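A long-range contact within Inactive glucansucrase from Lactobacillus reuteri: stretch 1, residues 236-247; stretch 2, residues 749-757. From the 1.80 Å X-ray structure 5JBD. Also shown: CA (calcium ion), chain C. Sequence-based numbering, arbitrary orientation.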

# COMPACT_ATOMS: atom_id res chain seq x y z
N PRO A 236 0.03 -5.59 -13.44
CA PRO A 236 -0.10 -4.19 -13.90
C PRO A 236 0.91 -3.21 -13.33
O PRO A 236 1.36 -3.36 -12.18
CB PRO A 236 -1.52 -3.81 -13.45
CG PRO A 236 -1.74 -4.63 -12.22
CD PRO A 236 -1.05 -5.94 -12.49
N GLU A 237 1.24 -2.20 -14.12
CA GLU A 237 2.12 -1.12 -13.67
C GLU A 237 1.45 -0.24 -12.62
O GLU A 237 2.12 0.22 -11.68
CB GLU A 237 2.54 -0.24 -14.86
CG GLU A 237 3.55 0.87 -14.51
CD GLU A 237 4.85 0.30 -13.97
OE1 GLU A 237 5.47 -0.49 -14.72
OE2 GLU A 237 5.21 0.60 -12.80
N LEU A 238 0.15 0.00 -12.78
CA LEU A 238 -0.56 1.03 -11.99
C LEU A 238 -1.47 0.46 -10.91
O LEU A 238 -2.23 -0.49 -11.16
CB LEU A 238 -1.38 1.92 -12.94
CG LEU A 238 -0.60 2.56 -14.10
CD1 LEU A 238 -1.53 3.36 -15.01
CD2 LEU A 238 0.54 3.44 -13.61
N LEU A 239 -1.37 1.03 -9.71
CA LEU A 239 -2.25 0.73 -8.58
C LEU A 239 -3.06 1.97 -8.18
O LEU A 239 -4.26 2.04 -8.44
CB LEU A 239 -1.44 0.23 -7.37
CG LEU A 239 -0.68 -1.09 -7.55
CD1 LEU A 239 0.16 -1.38 -6.32
CD2 LEU A 239 -1.66 -2.23 -7.85
N VAL A 240 -2.37 2.94 -7.58
CA VAL A 240 -3.01 4.17 -7.07
C VAL A 240 -1.94 5.22 -6.82
O VAL A 240 -0.78 4.88 -6.55
CB VAL A 240 -3.83 3.89 -5.78
CG1 VAL A 240 -2.92 3.59 -4.59
CG2 VAL A 240 -4.78 5.04 -5.45
N GLY A 241 -2.32 6.49 -6.90
CA GLY A 241 -1.41 7.61 -6.62
C GLY A 241 -0.58 8.01 -7.82
O GLY A 241 -0.91 7.66 -8.94
N ASN A 242 0.51 8.73 -7.56
CA ASN A 242 1.46 9.09 -8.60
C ASN A 242 2.42 7.94 -8.78
O ASN A 242 3.27 7.70 -7.91
CB ASN A 242 2.23 10.36 -8.25
CG ASN A 242 1.35 11.60 -8.24
OD1 ASN A 242 0.50 11.77 -7.37
ND2 ASN A 242 1.56 12.48 -9.22
N ASP A 243 2.34 7.26 -9.91
CA ASP A 243 3.14 6.06 -10.15
C ASP A 243 4.56 6.44 -10.54
O ASP A 243 4.77 7.16 -11.52
CB ASP A 243 2.51 5.21 -11.26
CG ASP A 243 3.10 3.80 -11.31
OD1 ASP A 243 2.80 3.01 -10.41
OD2 ASP A 243 3.87 3.47 -12.24
N ILE A 244 5.55 5.96 -9.78
CA ILE A 244 6.94 6.33 -10.03
C ILE A 244 7.51 5.52 -11.20
O ILE A 244 7.30 4.30 -11.28
CB ILE A 244 7.80 6.13 -8.77
CG1 ILE A 244 7.25 6.95 -7.59
CG2 ILE A 244 9.26 6.49 -9.05
CD1 ILE A 244 7.22 8.46 -7.81
N ASP A 245 8.21 6.20 -12.11
CA ASP A 245 8.84 5.52 -13.24
C ASP A 245 10.15 4.82 -12.81
O ASP A 245 11.24 5.37 -12.94
CB ASP A 245 9.11 6.46 -14.41
CG ASP A 245 9.74 5.75 -15.59
OD1 ASP A 245 9.74 4.49 -15.62
OD2 ASP A 245 10.22 6.43 -16.51
N ASN A 246 10.00 3.58 -12.35
CA ASN A 246 11.14 2.76 -11.93
C ASN A 246 11.96 2.15 -13.09
O ASN A 246 12.90 1.40 -12.83
CB ASN A 246 10.67 1.70 -10.91
CG ASN A 246 10.40 2.30 -9.52
OD1 ASN A 246 11.33 2.71 -8.82
ND2 ASN A 246 9.14 2.33 -9.11
N SER A 247 11.62 2.48 -14.34
CA SER A 247 12.50 2.20 -15.50
C SER A 247 13.51 3.34 -15.76
O SER A 247 14.44 3.16 -16.54
CB SER A 247 11.68 1.97 -16.75
OG SER A 247 11.15 3.19 -17.26
N VAL A 749 8.72 1.44 -0.21
CA VAL A 749 7.56 1.70 -1.06
C VAL A 749 7.97 2.48 -2.31
O VAL A 749 7.90 3.71 -2.34
CB VAL A 749 6.49 2.50 -0.29
CG1 VAL A 749 5.22 2.69 -1.14
CG2 VAL A 749 6.16 1.79 1.02
N MET A 750 8.41 1.74 -3.34
CA MET A 750 8.88 2.34 -4.60
C MET A 750 7.78 2.59 -5.63
O MET A 750 8.04 3.26 -6.63
CB MET A 750 9.99 1.49 -5.24
CG MET A 750 11.31 1.53 -4.48
SD MET A 750 12.61 0.45 -5.13
CE MET A 750 12.17 -1.11 -4.34
N ASN A 751 6.56 2.10 -5.42
CA ASN A 751 5.58 2.15 -6.49
C ASN A 751 5.00 3.53 -6.71
O ASN A 751 4.87 3.94 -7.87
CB ASN A 751 4.43 1.18 -6.29
CG ASN A 751 3.44 1.23 -7.44
OD1 ASN A 751 3.75 0.86 -8.59
ND2 ASN A 751 2.24 1.72 -7.15
N GLN A 752 4.59 4.19 -5.63
CA GLN A 752 3.89 5.48 -5.72
C GLN A 752 4.19 6.45 -4.59
O GLN A 752 4.59 6.04 -3.50
CB GLN A 752 2.36 5.28 -5.77
CG GLN A 752 1.67 5.07 -4.42
CD GLN A 752 1.89 3.68 -3.83
OE1 GLN A 752 1.92 2.69 -4.55
NE2 GLN A 752 2.01 3.60 -2.51
N MET A 753 3.98 7.73 -4.88
CA MET A 753 3.86 8.78 -3.87
C MET A 753 2.49 9.42 -4.02
O MET A 753 1.89 9.38 -5.11
CB MET A 753 4.99 9.80 -4.04
CG MET A 753 6.38 9.20 -3.86
SD MET A 753 7.73 10.41 -3.81
CE MET A 753 7.40 11.20 -2.25
N ILE A 754 1.95 9.96 -2.93
CA ILE A 754 0.62 10.57 -2.92
C ILE A 754 0.64 11.78 -2.00
O ILE A 754 1.17 11.71 -0.88
CB ILE A 754 -0.50 9.59 -2.46
CG1 ILE A 754 -0.39 8.25 -3.20
CG2 ILE A 754 -1.88 10.19 -2.72
CD1 ILE A 754 -1.42 7.19 -2.83
N GLY A 755 0.05 12.87 -2.47
CA GLY A 755 -0.16 14.08 -1.68
C GLY A 755 0.77 15.22 -2.03
O GLY A 755 1.01 16.09 -1.19
N PHE A 756 1.32 15.23 -3.26
CA PHE A 756 2.16 16.35 -3.72
C PHE A 756 1.35 17.64 -3.68
O PHE A 756 0.16 17.64 -4.03
CB PHE A 756 2.68 16.12 -5.15
CG PHE A 756 3.68 15.01 -5.29
CD1 PHE A 756 4.88 15.02 -4.57
CD2 PHE A 756 3.46 13.96 -6.18
CE1 PHE A 756 5.81 14.00 -4.72
CE2 PHE A 756 4.39 12.93 -6.33
CZ PHE A 756 5.57 12.96 -5.60
N SER A 757 1.97 18.73 -3.25
CA SER A 757 1.30 20.04 -3.17
C SER A 757 1.47 20.90 -4.44
O SER A 757 0.75 21.89 -4.61
CB SER A 757 1.81 20.82 -1.95
OG SER A 757 3.18 21.13 -2.14
CA CA C . 4.11 1.04 -10.82
O HOH W 1 0.34 3.16 -9.24
O HOH W 2 -0.23 13.66 -5.34
O HOH W 3 5.99 2.29 -9.98

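A calcium ion ties the two stretches together. From the first stretch, Glu237 binds it through both its backbone O and its carboxylate OE2, each 2.3 Å from the ion. Asp243 OD1 lies 2.4 Å from the calcium ion and Asp243 OD2 a longer 2.8 Å from it. From the second stretch, Asn751 OD1 lies 2.3 Å from the ion. Water 3, 2.4 Å from the calcium ion, and one atom from elsewhere in the structure complete the set. The shared metal accounts for a close approach of two oxygens: Asp243 OD1 and Asn751 OD1 are 3.0 Å apart with no hydrogen bond between them. The CA-to-CB bond of Asn751 points away from the first stretch, but the end of the side chain comes nearer, and OD1 reaches the ion. That amide is held at its other end too, since Asn751 ND2 donates to Gln752 OE1 at 2.8 Å.

Next to the calcium site the backbones pair as a short antiparallel bridge. Asn242 N donates to Met753 O at 2.9 Å, and Met753 N donates back to Asn242 O at 3.1 Å. One step along, Asp243 and Gln752 form the non-hydrogen-bonded pair, with CA atoms 4.5 Å apart. Ile244 N then donates to Asn751 O at 2.9 Å in a nearly straight bond. The pairing ends with a side chain: Asn246 ND2 donates to Met750 O at 2.9 Å. A CA-H...O contact adds to the bridge, with Gln752 CA 3.2 Å from Asn242 O.

Three waters bridge polar groups of the two stretches. Water 3 not only binds calcium but donates to Ile244 O at 2.7 Å and to Asn751 O at 2.9 Å. Water 1 accepts from Leu239 N at 2.8 Å and from Asn751 ND2 at 3.2 Å. Water 2 donates to Asn242 OD1 at 2.9 Å and accepts from Gly755 N at 3.0 Å, so it links the stretches beyond the bridge.

Packing is modest. Ile244 CD1 lies 4.1 Å from Met753 CG, and Val240 CG1 lies 4.3 Å from Ile754 CD1. Asn242 and Met753 direct their side chains to one face of the sheet, Asp243 and Gln752 to the other. Asn242 CG meets the edge of the Phe756 ring, 3.8 Å from CD2. Gly241 CA sits 3.6 Å from Ile754 CG1. An ideal CB on Gly241 would fall 2.5 Å from Ile754 CG1, a clash, and its positive phi also favours glycine.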